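Side-chain contacts in 1-deoxy-D-xylulose 5-phosphate reductoisomerase (Zymomonas mobilis, PDB 1R0K), which catalyses the NADPH-dependent rearrangement and reduction of 1-deoxy-D-xylulose 5-phosphate to 2-C-methyl-D-erythritol 4-phosphate, a step of isoprenoid biosynthesis that requires a divalent metal ion: residues G11-I16 with V42-D47; V250-L253 with I257-Q260; G178-T183 with I341-I346; D355-A360 with D372-I377. One frame throughout, in Å; residues are numbered along the deposited sequence.

Contact 1 of 4, residues G11-I16 with V42-D47; sequences GATGSI and VKDLAD. With ACT (acetate ion), chain F.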
loop_
_atom_site.group_PDB
_atom_site.type_symbol
_atom_site.label_atom_id
_atom_site.label_comp_id
_atom_site.label_asym_id
_atom_site.label_seq_id
_atom_site.Cartn_x
_atom_site.Cartn_y
_atom_site.Cartn_z
ATOM N N GLY B 11 7.155 -18.409 23.039
ATOM C CA GLY B 11 8.323 -18.613 22.198
ATOM C C GLY B 11 9.072 -17.291 22.163
ATOM O O GLY B 11 9.280 -16.703 21.105
ATOM N N ALA B 12 9.483 -16.826 23.339
ATOM C CA ALA B 12 10.160 -15.544 23.470
ATOM C C ALA B 12 11.666 -15.541 23.254
ATOM O O ALA B 12 12.281 -14.479 23.280
ATOM C CB ALA B 12 9.847 -14.954 24.835
ATOM N N THR B 13 12.260 -16.710 23.032
ATOM C CA THR B 13 13.708 -16.784 22.854
ATOM C C THR B 13 14.179 -16.995 21.422
ATOM O O THR B 13 15.377 -16.940 21.145
ATOM C CB THR B 13 14.299 -17.887 23.738
ATOM O OG1 THR B 13 13.650 -19.126 23.442
ATOM C CG2 THR B 13 14.092 -17.546 25.217
ATOM N N GLY B 14 13.243 -17.241 20.512
ATOM C CA GLY B 14 13.610 -17.419 19.118
ATOM C C GLY B 14 13.813 -16.038 18.520
ATOM O O GLY B 14 13.793 -15.054 19.256
ATOM N N SER B 15 14.002 -15.944 17.207
ATOM C CA SER B 15 14.208 -14.640 16.576
ATOM C C SER B 15 12.974 -13.744 16.687
ATOM O O SER B 15 13.092 -12.555 16.982
ATOM C CB SER B 15 14.600 -14.806 15.102
ATOM O OG SER B 15 13.621 -15.539 14.393
ATOM N N ILE B 16 11.792 -14.306 16.450
ATOM C CA ILE B 16 10.561 -13.521 16.550
ATOM C C ILE B 16 10.386 -13.026 17.987
ATOM O O ILE B 16 10.063 -11.861 18.218
ATOM C CB ILE B 16 9.317 -14.357 16.154
ATOM C CG1 ILE B 16 9.381 -14.730 14.667
ATOM C CG2 ILE B 16 8.036 -13.574 16.465
ATOM C CD1 ILE B 16 9.242 -13.553 13.713
ATOM N N VAL B 42 16.754 -21.815 28.853
ATOM C CA VAL B 42 16.412 -21.327 30.181
ATOM C C VAL B 42 17.064 -19.979 30.483
ATOM O O VAL B 42 16.414 -19.063 30.991
ATOM C CB VAL B 42 16.849 -22.344 31.261
ATOM C CG1 VAL B 42 16.518 -21.814 32.643
ATOM C CG2 VAL B 42 16.167 -23.679 31.021
ATOM N N LYS B 43 18.351 -19.862 30.172
ATOM C CA LYS B 43 19.094 -18.631 30.429
ATOM C C LYS B 43 18.406 -17.405 29.845
ATOM O O LYS B 43 18.108 -16.443 30.554
ATOM C CB LYS B 43 20.511 -18.744 29.853
ATOM C CG LYS B 43 21.341 -17.471 29.988
ATOM C CD LYS B 43 21.479 -17.037 31.441
ATOM C CE LYS B 43 22.289 -15.752 31.563
ATOM N NZ LYS B 43 23.665 -15.892 31.011
ATOM N N ASP B 44 18.167 -17.448 28.542
ATOM C CA ASP B 44 17.521 -16.352 27.842
ATOM C C ASP B 44 16.123 -16.094 28.403
ATOM O O ASP B 44 15.752 -14.946 28.651
ATOM C CB ASP B 44 17.457 -16.678 26.350
ATOM C CG ASP B 44 16.779 -15.597 25.540
ATOM O OD1 ASP B 44 16.547 -14.488 26.071
ATOM O OD2 ASP B 44 16.486 -15.861 24.355
ATOM N N LEU B 45 15.357 -17.162 28.617
ATOM C CA LEU B 45 14.007 -17.029 29.154
ATOM C C LEU B 45 14.007 -16.299 30.489
ATOM O O LEU B 45 13.295 -15.313 30.664
ATOM C CB LEU B 45 13.361 -18.404 29.343
ATOM C CG LEU B 45 11.956 -18.395 29.965
ATOM C CD1 LEU B 45 10.983 -17.625 29.063
ATOM C CD2 LEU B 45 11.476 -19.830 30.171
ATOM N N ALA B 46 14.811 -16.796 31.426
ATOM C CA ALA B 46 14.902 -16.222 32.763
ATOM C C ALA B 46 15.300 -14.752 32.772
ATOM O O ALA B 46 14.681 -13.945 33.463
ATOM C CB ALA B 46 15.881 -17.032 33.608
ATOM N N ASP B 47 16.337 -14.405 32.018
ATOM C CA ASP B 47 16.780 -13.019 31.966
ATOM C C ASP B 47 15.665 -12.108 31.474
ATOM O O ASP B 47 15.393 -11.072 32.076
ATOM C CB ASP B 47 18.002 -12.879 31.063
ATOM C CG ASP B 47 19.257 -13.425 31.706
ATOM O OD1 ASP B 47 19.462 -13.159 32.915
ATOM O OD2 ASP B 47 20.037 -14.108 31.006
HETATM C C ACT F . 14.448 -22.263 22.495
HETATM O O ACT F . 14.059 -21.810 23.656
HETATM O OXT ACT F . 14.923 -23.423 22.266
HETATM C CH3 ACT F . 14.365 -21.419 21.263
HETATM O O HOH W 1 14.325 -13.088 24.983
#

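Contact 2 of 4, residues V250-L253 with I257-Q260; sequences VEYL and ILAQ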
loop_
_atom_site.group_PDB
_atom_site.type_symbol
_atom_site.label_atom_id
_atom_site.label_comp_id
_atom_site.label_asym_id
_atom_site.label_seq_id
_atom_site.Cartn_x
_atom_site.Cartn_y
_atom_site.Cartn_z
ATOM N N VAL B 250 -2.123 -6.277 -2.832
ATOM C CA VAL B 250 -3.548 -6.552 -2.975
ATOM C C VAL B 250 -4.128 -5.605 -4.020
ATOM O O VAL B 250 -3.998 -4.381 -3.895
ATOM C CB VAL B 250 -4.324 -6.321 -1.651
ATOM C CG1 VAL B 250 -5.808 -6.565 -1.878
ATOM C CG2 VAL B 250 -3.803 -7.240 -0.558
ATOM N N GLU B 251 -4.754 -6.154 -5.056
ATOM C CA GLU B 251 -5.362 -5.300 -6.070
ATOM C C GLU B 251 -6.856 -5.210 -5.813
ATOM O O GLU B 251 -7.512 -6.214 -5.521
ATOM C CB GLU B 251 -5.138 -5.833 -7.489
ATOM C CG GLU B 251 -5.609 -4.837 -8.557
ATOM C CD GLU B 251 -5.500 -5.373 -9.969
ATOM O OE1 GLU B 251 -4.469 -5.991 -10.297
ATOM O OE2 GLU B 251 -6.446 -5.161 -10.757
ATOM N N TYR B 252 -7.380 -3.996 -5.937
ATOM C CA TYR B 252 -8.793 -3.729 -5.723
ATOM C C TYR B 252 -9.528 -3.668 -7.059
ATOM O O TYR B 252 -8.903 -3.541 -8.114
ATOM C CB TYR B 252 -8.957 -2.407 -4.964
ATOM C CG TYR B 252 -8.477 -2.475 -3.527
ATOM C CD1 TYR B 252 -7.141 -2.757 -3.217
ATOM C CD2 TYR B 252 -9.372 -2.305 -2.475
ATOM C CE1 TYR B 252 -6.720 -2.871 -1.888
ATOM C CE2 TYR B 252 -8.964 -2.418 -1.150
ATOM C CZ TYR B 252 -7.644 -2.701 -0.860
ATOM O OH TYR B 252 -7.270 -2.824 0.456
ATOM N N LEU B 253 -10.854 -3.762 -6.989
ATOM C CA LEU B 253 -11.741 -3.737 -8.154
ATOM C C LEU B 253 -11.563 -2.523 -9.053
ATOM O O LEU B 253 -11.917 -2.576 -10.236
ATOM C CB LEU B 253 -13.212 -3.794 -7.707
ATOM C CG LEU B 253 -13.672 -4.929 -6.785
ATOM C CD1 LEU B 253 -15.188 -4.842 -6.594
ATOM C CD2 LEU B 253 -13.290 -6.274 -7.379
ATOM N N ILE B 257 -3.598 -1.091 -6.754
ATOM C CA ILE B 257 -2.840 -2.149 -6.114
ATOM C C ILE B 257 -2.115 -1.525 -4.933
ATOM O O ILE B 257 -1.320 -0.596 -5.098
ATOM C CB ILE B 257 -1.807 -2.767 -7.072
ATOM C CG1 ILE B 257 -2.527 -3.424 -8.253
ATOM C CG2 ILE B 257 -0.968 -3.802 -6.324
ATOM C CD1 ILE B 257 -1.598 -3.888 -9.362
ATOM N N LEU B 258 -2.419 -2.012 -3.738
ATOM C CA LEU B 258 -1.768 -1.512 -2.538
ATOM C C LEU B 258 -0.674 -2.509 -2.202
ATOM O O LEU B 258 -0.902 -3.714 -2.200
ATOM C CB LEU B 258 -2.766 -1.405 -1.381
ATOM C CG LEU B 258 -3.890 -0.389 -1.600
ATOM C CD1 LEU B 258 -4.766 -0.301 -0.354
ATOM C CD2 LEU B 258 -3.280 0.973 -1.929
ATOM N N ALA B 259 0.518 -2.003 -1.930
ATOM C CA ALA B 259 1.635 -2.873 -1.607
ATOM C C ALA B 259 2.303 -2.425 -0.316
ATOM O O ALA B 259 2.232 -1.255 0.058
ATOM C CB ALA B 259 2.645 -2.857 -2.749
ATOM N N GLN B 260 2.925 -3.366 0.378
ATOM C CA GLN B 260 3.641 -3.034 1.598
ATOM C C GLN B 260 5.091 -3.286 1.225
ATOM O O GLN B 260 5.439 -4.359 0.722
ATOM C CB GLN B 260 3.207 -3.924 2.761
ATOM C CG GLN B 260 3.667 -3.407 4.131
ATOM C CD GLN B 260 5.091 -3.821 4.484
ATOM O OE1 GLN B 260 5.678 -3.323 5.456
ATOM N NE2 GLN B 260 5.649 -4.739 3.708
#

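Contact 3 of 4, residues G178-T183 with I341-I346; sequences GPFRTT and IGFLDI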
loop_
_atom_site.group_PDB
_atom_site.type_symbol
_atom_site.label_atom_id
_atom_site.label_comp_id
_atom_site.label_asym_id
_atom_site.label_seq_id
_atom_site.Cartn_x
_atom_site.Cartn_y
_atom_site.Cartn_z
ATOM N N GLY B 178 13.851 -18.156 -4.055
ATOM C CA GLY B 178 14.801 -19.056 -3.433
ATOM C C GLY B 178 16.167 -19.045 -4.094
ATOM O O GLY B 178 16.365 -18.364 -5.095
ATOM N N PRO B 179 17.130 -19.807 -3.558
ATOM C CA PRO B 179 18.482 -19.863 -4.119
ATOM C C PRO B 179 18.576 -20.492 -5.513
ATOM O O PRO B 179 19.551 -20.266 -6.228
ATOM C CB PRO B 179 19.254 -20.654 -3.063
ATOM C CG PRO B 179 18.219 -21.588 -2.533
ATOM C CD PRO B 179 17.016 -20.681 -2.376
ATOM N N PHE B 180 17.566 -21.260 -5.907
ATOM C CA PHE B 180 17.591 -21.905 -7.219
ATOM C C PHE B 180 16.599 -21.317 -8.204
ATOM O O PHE B 180 16.142 -21.998 -9.124
ATOM C CB PHE B 180 17.346 -23.406 -7.065
ATOM C CG PHE B 180 18.337 -24.075 -6.167
ATOM C CD1 PHE B 180 19.701 -23.890 -6.366
ATOM C CD2 PHE B 180 17.919 -24.864 -5.107
ATOM C CE1 PHE B 180 20.637 -24.476 -5.519
ATOM C CE2 PHE B 180 18.848 -25.456 -4.253
ATOM C CZ PHE B 180 20.212 -25.259 -4.460
ATOM N N ARG B 181 16.285 -20.040 -8.015
ATOM C CA ARG B 181 15.343 -19.336 -8.877
ATOM C C ARG B 181 15.654 -19.482 -10.365
ATOM O O ARG B 181 14.744 -19.574 -11.186
ATOM C CB ARG B 181 15.315 -17.843 -8.518
ATOM C CG ARG B 181 14.465 -16.982 -9.461
ATOM C CD ARG B 181 14.459 -15.518 -9.019
ATOM N NE ARG B 181 15.803 -14.939 -8.978
ATOM C CZ ARG B 181 16.411 -14.357 -10.008
ATOM N NH1 ARG B 181 15.804 -14.263 -11.186
ATOM N NH2 ARG B 181 17.630 -13.855 -9.856
ATOM N N THR B 182 16.933 -19.494 -10.718
ATOM C CA THR B 182 17.310 -19.602 -12.124
ATOM C C THR B 182 17.949 -20.939 -12.487
ATOM O O THR B 182 18.505 -21.091 -13.578
ATOM C CB THR B 182 18.292 -18.489 -12.512
ATOM O OG1 THR B 182 19.517 -18.666 -11.793
ATOM C CG2 THR B 182 17.707 -17.127 -12.182
ATOM N N THR B 183 17.863 -21.899 -11.572
ATOM C CA THR B 183 18.440 -23.233 -11.761
ATOM C C THR B 183 17.458 -24.167 -12.463
ATOM O O THR B 183 16.273 -24.201 -12.132
ATOM C CB THR B 183 18.812 -23.864 -10.402
ATOM O OG1 THR B 183 19.651 -22.962 -9.672
ATOM C CG2 THR B 183 19.533 -25.192 -10.604
ATOM N N ILE B 341 17.637 -39.423 -0.114
ATOM C CA ILE B 341 16.954 -39.151 -1.375
ATOM C C ILE B 341 17.567 -37.921 -2.050
ATOM O O ILE B 341 18.363 -37.201 -1.445
ATOM C CB ILE B 341 15.443 -38.882 -1.160
ATOM C CG1 ILE B 341 15.251 -37.654 -0.262
ATOM C CG2 ILE B 341 14.774 -40.099 -0.537
ATOM C CD1 ILE B 341 13.796 -37.285 -0.026
ATOM N N GLY B 342 17.191 -37.687 -3.301
ATOM C CA GLY B 342 17.703 -36.538 -4.022
ATOM C C GLY B 342 16.866 -35.304 -3.737
ATOM O O GLY B 342 15.771 -35.411 -3.180
ATOM N N PHE B 343 17.376 -34.136 -4.116
ATOM C CA PHE B 343 16.676 -32.870 -3.893
ATOM C C PHE B 343 15.265 -32.865 -4.480
ATOM O O PHE B 343 14.307 -32.436 -3.825
ATOM C CB PHE B 343 17.478 -31.715 -4.504
ATOM C CG PHE B 343 16.846 -30.362 -4.311
ATOM C CD1 PHE B 343 16.878 -29.731 -3.070
ATOM C CD2 PHE B 343 16.224 -29.716 -5.373
ATOM C CE1 PHE B 343 16.296 -28.466 -2.888
ATOM C CE2 PHE B 343 15.640 -28.456 -5.205
ATOM C CZ PHE B 343 15.676 -27.828 -3.961
ATOM N N LEU B 344 15.135 -33.338 -5.715
ATOM C CA LEU B 344 13.836 -33.362 -6.378
ATOM C C LEU B 344 12.898 -34.444 -5.869
ATOM O O LEU B 344 11.707 -34.439 -6.195
ATOM C CB LEU B 344 14.011 -33.507 -7.893
ATOM C CG LEU B 344 14.745 -32.348 -8.574
ATOM C CD1 LEU B 344 14.791 -32.587 -10.086
ATOM C CD2 LEU B 344 14.034 -31.034 -8.267
ATOM N N ASP B 345 13.426 -35.370 -5.075
ATOM C CA ASP B 345 12.597 -36.440 -4.527
ATOM C C ASP B 345 11.722 -35.920 -3.387
ATOM O O ASP B 345 10.736 -36.557 -3.012
ATOM C CB ASP B 345 13.458 -37.600 -4.007
ATOM C CG ASP B 345 14.142 -38.373 -5.116
ATOM O OD1 ASP B 345 13.511 -38.600 -6.165
ATOM O OD2 ASP B 345 15.310 -38.771 -4.929
ATOM N N ILE B 346 12.087 -34.771 -2.830
ATOM C CA ILE B 346 11.314 -34.193 -1.738
ATOM C C ILE B 346 9.871 -33.973 -2.169
ATOM O O ILE B 346 8.946 -34.523 -1.566
ATOM C CB ILE B 346 11.915 -32.853 -1.267
ATOM C CG1 ILE B 346 13.316 -33.091 -0.698
ATOM C CG2 ILE B 346 11.020 -32.221 -0.209
ATOM C CD1 ILE B 346 14.106 -31.828 -0.436
#

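Contact 4 of 4, residues D355-A360 with D372-I377; sequences DHYTPA and DNEARI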
loop_
_atom_site.group_PDB
_atom_site.type_symbol
_atom_site.label_atom_id
_atom_site.label_comp_id
_atom_site.label_asym_id
_atom_site.label_seq_id
_atom_site.Cartn_x
_atom_site.Cartn_y
_atom_site.Cartn_z
ATOM N N ASP B 355 -1.302 -38.617 -2.313
ATOM C CA ASP B 355 -2.176 -39.500 -3.074
ATOM C C ASP B 355 -2.556 -40.753 -2.293
ATOM O O ASP B 355 -3.684 -41.229 -2.386
ATOM C CB ASP B 355 -1.519 -39.928 -4.390
ATOM C CG ASP B 355 -1.371 -38.785 -5.373
ATOM O OD1 ASP B 355 -2.280 -37.932 -5.442
ATOM O OD2 ASP B 355 -0.354 -38.754 -6.093
ATOM N N HIS B 356 -1.616 -41.272 -1.512
ATOM C CA HIS B 356 -1.830 -42.502 -0.754
ATOM C C HIS B 356 -2.584 -42.367 0.571
ATOM O O HIS B 356 -3.361 -43.252 0.937
ATOM C CB HIS B 356 -0.472 -43.174 -0.512
ATOM C CG HIS B 356 -0.562 -44.530 0.115
ATOM N ND1 HIS B 356 -0.942 -44.722 1.428
ATOM C CD2 HIS B 356 -0.308 -45.762 -0.386
ATOM C CE1 HIS B 356 -0.917 -46.014 1.705
ATOM N NE2 HIS B 356 -0.537 -46.666 0.622
ATOM N N TYR B 357 -2.359 -41.273 1.290
ATOM C CA TYR B 357 -3.008 -41.069 2.580
ATOM C C TYR B 357 -3.982 -39.900 2.526
ATOM O O TYR B 357 -3.581 -38.741 2.456
ATOM C CB TYR B 357 -1.949 -40.827 3.659
ATOM C CG TYR B 357 -2.521 -40.590 5.038
ATOM C CD1 TYR B 357 -3.381 -41.516 5.629
ATOM C CD2 TYR B 357 -2.200 -39.437 5.756
ATOM C CE1 TYR B 357 -3.911 -41.293 6.905
ATOM C CE2 TYR B 357 -2.716 -39.211 7.027
ATOM C CZ TYR B 357 -3.570 -40.142 7.595
ATOM O OH TYR B 357 -4.070 -39.921 8.856
ATOM N N THR B 358 -5.270 -40.217 2.573
ATOM C CA THR B 358 -6.311 -39.202 2.496
ATOM C C THR B 358 -7.335 -39.326 3.621
ATOM O O THR B 358 -8.472 -39.732 3.395
ATOM C CB THR B 358 -7.032 -39.306 1.151
ATOM O OG1 THR B 358 -7.485 -40.652 0.966
ATOM C CG2 THR B 358 -6.090 -38.935 0.009
ATOM N N PRO B 359 -6.945 -38.958 4.853
ATOM C CA PRO B 359 -7.833 -39.032 6.016
ATOM C C PRO B 359 -8.975 -38.012 5.965
ATOM O O PRO B 359 -9.008 -37.140 5.097
ATOM C CB PRO B 359 -6.884 -38.776 7.178
ATOM C CG PRO B 359 -5.935 -37.776 6.589
ATOM C CD PRO B 359 -5.648 -38.360 5.221
ATOM N N ALA B 360 -9.910 -38.129 6.904
ATOM C CA ALA B 360 -11.047 -37.219 6.962
ATOM C C ALA B 360 -10.623 -35.850 7.482
ATOM O O ALA B 360 -9.574 -35.711 8.111
ATOM C CB ALA B 360 -12.134 -37.809 7.860
ATOM N N ASP B 372 -0.949 -35.714 11.338
ATOM C CA ASP B 372 0.464 -35.376 11.195
ATOM C C ASP B 372 1.304 -36.625 11.433
ATOM O O ASP B 372 2.212 -36.935 10.659
ATOM C CB ASP B 372 0.865 -34.301 12.205
ATOM C CG ASP B 372 2.276 -33.782 11.976
ATOM O OD1 ASP B 372 2.455 -32.912 11.098
ATOM O OD2 ASP B 372 3.207 -34.247 12.666
ATOM N N ASN B 373 0.985 -37.339 12.510
ATOM C CA ASN B 373 1.701 -38.556 12.881
ATOM C C ASN B 373 1.645 -39.609 11.786
ATOM O O ASN B 373 2.672 -40.150 11.378
ATOM C CB ASN B 373 1.109 -39.142 14.166
ATOM C CG ASN B 373 1.626 -40.543 14.461
ATOM O OD1 ASN B 373 2.815 -40.738 14.701
ATOM N ND2 ASN B 373 0.728 -41.529 14.437
ATOM N N GLU B 374 0.437 -39.901 11.319
ATOM C CA GLU B 374 0.242 -40.904 10.284
ATOM C C GLU B 374 0.904 -40.499 8.965
ATOM O O GLU B 374 1.557 -41.321 8.321
ATOM C CB GLU B 374 -1.254 -41.145 10.069
ATOM C CG GLU B 374 -1.593 -42.392 9.264
ATOM C CD GLU B 374 -1.007 -43.663 9.863
ATOM O OE1 GLU B 374 -0.944 -43.770 11.106
ATOM O OE2 GLU B 374 -0.620 -44.562 9.087
ATOM N N ALA B 375 0.728 -39.242 8.564
ATOM C CA ALA B 375 1.329 -38.757 7.321
ATOM C C ALA B 375 2.841 -38.965 7.353
ATOM O O ALA B 375 3.439 -39.374 6.359
ATOM C CB ALA B 375 1.008 -37.281 7.120
ATOM N N ARG B 376 3.453 -38.671 8.499
ATOM C CA ARG B 376 4.892 -38.843 8.682
ATOM C C ARG B 376 5.307 -40.297 8.486
ATOM O O ARG B 376 6.318 -40.590 7.848
ATOM C CB ARG B 376 5.307 -38.394 10.088
ATOM C CG ARG B 376 5.414 -36.891 10.268
ATOM C CD ARG B 376 5.506 -36.507 11.742
ATOM N NE ARG B 376 5.807 -35.088 11.905
ATOM C CZ ARG B 376 7.030 -34.569 11.815
ATOM N NH1 ARG B 376 8.073 -35.358 11.574
ATOM N NH2 ARG B 376 7.212 -33.260 11.942
ATOM N N ILE B 377 4.531 -41.213 9.053
ATOM C CA ILE B 377 4.835 -42.630 8.931
ATOM C C ILE B 377 4.666 -43.108 7.487
ATOM O O ILE B 377 5.498 -43.851 6.973
ATOM C CB ILE B 377 3.937 -43.453 9.873
ATOM C CG1 ILE B 377 4.334 -43.166 11.323
ATOM C CG2 ILE B 377 4.057 -44.939 9.558
ATOM C CD1 ILE B 377 3.444 -43.824 12.346
#

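Contact 1 of 4, residues G11-I16 with V42-D47
In the glycine-rich turn of the Rossmann-type NADPH domain, Thr-13 lies against Asp-44 and Leu-45 at the start of the helix after the second strand, a worked example of a small side chain with its carbon face and its hydroxyl put to different uses. CB and CG2 sit tightly against Asp-44 OD2, at 3.0 and 3.1 Å, in van der Waals contact without a bond between the two residues, whose side chains run antiparallel alongside one another. CG2 also rests 3.6 Å from Leu-45 N and 4.3 Å from Leu-45 CB. With chi1 at 56°, Thr-13 OG1 sits between the backbone N and carbonyl carbon and is turned to an acetate ion, probably from the crystallisation liquor, donating to its O at 2.7 Å. The backbone N atoms of Asn-39, Arg-40 and Asn-41 bind the same acetate. Since Thr-13, Arg-40 and Asn-41 are predicted NADPH ligands, this anion pocket is consistent with a place for the 2'-phosphate of the cofactor. The carboxylate of Asp-44 works on two fronts: OD2 is hydrogen-bonded to His-18 NE2, and OD1 accepts from a water, 2.8 Å away, that also donates to Ala-12 O at 3.0 Å. That water ties the turn to the helix where direct polar bonds between the segments are lacking. Thr-13 also touches Ala-38 at the end of strand 31-38, and Leu-45 packs on Leu-36, Ala-38 and Ala-57, seating helix 42-51 on strands 31-38 and 56-59 of the parallel sheet.

Contact 2 of 4, residues V250-L253 with I257-Q260
Val-250 and Leu-258 form an antiparallel hydrogen-bonded pair, the short strand segments running at 160° to each other. Val-250 N reaches Leu-258 O at 2.9 Å, nearly in line with the carbonyl bond, and Leu-258 N returns to Val-250 O at 2.9 Å, tilted from the carbonyl plane. The next pair, Glu-251 with Ile-257, is non-hydrogen-bonded and brings its CA atoms to 4.0 Å. On the sheet face these two share, the methylene chain of Glu-251 crosses Ile-257, CG lying 3.4 Å from Ile-257 CG1. The glutamate is fully extended (chi1 -172°, chi2 -176°), which carries the carboxylate beyond the isoleucine to Arg-170 at OE1, and to Arg-169 of the same chain and Ser-286 of the second subunit at OE2. An alanine here would lose the methylene cover over Ile-257 CG1 and would probably leave Arg-169 and Arg-170 without this counter-charge. On the side of the sheet where Val-250 and Leu-258 lie, the end of the Tyr-252 ring comes beside Leu-258, CE1 3.6 Å from Leu-258 CD1; its OH bonds to Cys-159 O, and Arg-279 of the second subunit makes a cation-pi contact with the ring. Residues 257-260 also pair with a strand of that subunit. The chemistry thus illustrates how a buried acid can be tolerated: its aliphatic part packs as a hydrocarbon, and its charge is probably balanced by the two arginines.

Contact 3 of 4, residues G178-T183 with I341-I346
The aromatic interaction of Phe-180 and Phe-343 carries this contact. The pair is T-shaped, the edge of Phe-180 directed to the face of Phe-343, with ring centroids 5.5 Å apart and planes at 79°. The CD2-CE2 edge of Phe-180 comes against Phe-343 at CZ, with CD2 3.9 Å and CE2 4.0 Å from that atom. Phe-343 points its ring there because chi1 (-179°) sets CG opposite the backbone N. Further apolar cover comes from Pro-179, whose CG lies over one face of the Phe-180 ring near its rim, and from Ala-213 and Thr-214 of helix 206-214, which meet Phe-180 and Phe-343.

The polar bonds found among the two segments are local to each. Two overlapping type I turns fold 178-183, the second closed by Thr-183 N to Phe-180 O at 3.0 Å. Gly-342 N binds Asp-345 OD2 at 2.7 Å, on the anti side of the carboxylate. Outside partners also hold 178-183: Arg-304 bonds to the carbonyls of Arg-181 and Thr-183, and Glu-298 forms a salt bridge with Arg-181.

The pair joins the loop after strand 168-175 to the N-terminal end of helix 345-356, more than 150 residues along the chain. Pro-179 touches Ser-212, a predicted substrate ligand, consistent with a loop bordering the substrate site.

Contact 4 of 4, residues D355-A360 with D372-I377
Tyr-357, the first residue to leave helix 345-356, lays its ring against Glu-374 and Ala-375 of the next helix. From CB, directed toward that helix, the chain runs with CG anti to the backbone N (chi1 179°), bringing the ring across the helix surface. On one flank CD2 lies 4.1 Å from Ala-375 CB, and CE2 comes 3.8 Å from Ala-375 N. On the other, CE1 meets the CG of Glu-374 at 3.5 Å. At the far end CZ is 3.4 Å from that same Glu-374 CG, and the phenolic OH touches Glu-374 CB at 3.3 Å. The glutamate crosses the tyrosine at about a right angle and bends at chi2 (56°), so its methylenes stay on the ring while the carboxylate turns away. On the other side of the ring plane from Glu-374 and Ala-375, Pro-359 CD lies 3.4 Å above the plane, over the centre. A serine in place of Tyr-357 would probably open a gap between this proline and the helix and leave the Glu-374 methylenes without their apolar partner. Ile-371 and Gln-378 also touch the tyrosine. The ring thus lies between the connection after helix 345-356 and helix 365-385, packing these two consecutive helices of the C-terminal domain together.

Burial separates the four: contacts 2 and 3 are fully buried, whereas contacts 1 and 4 involve partly exposed residues. Only contact 2 depends on backbone pairing across its segments, and it reaches the second subunit through hydrogen bonding, a cation-pi contact and strand pairing, as befits a sheet that crosses the dimer. Contact 1, in the nucleotide-binding domain, adds a bridging water to van der Waals contact and borders an anion site. Contacts 3 and 4 both use helix 345-356, one at its beginning and one at its end, about 11 Å apart at nearest atoms, and each turns on an aromatic ring: a partner ring meets it in contact 3, aliphatic atoms and a proline in contact 4.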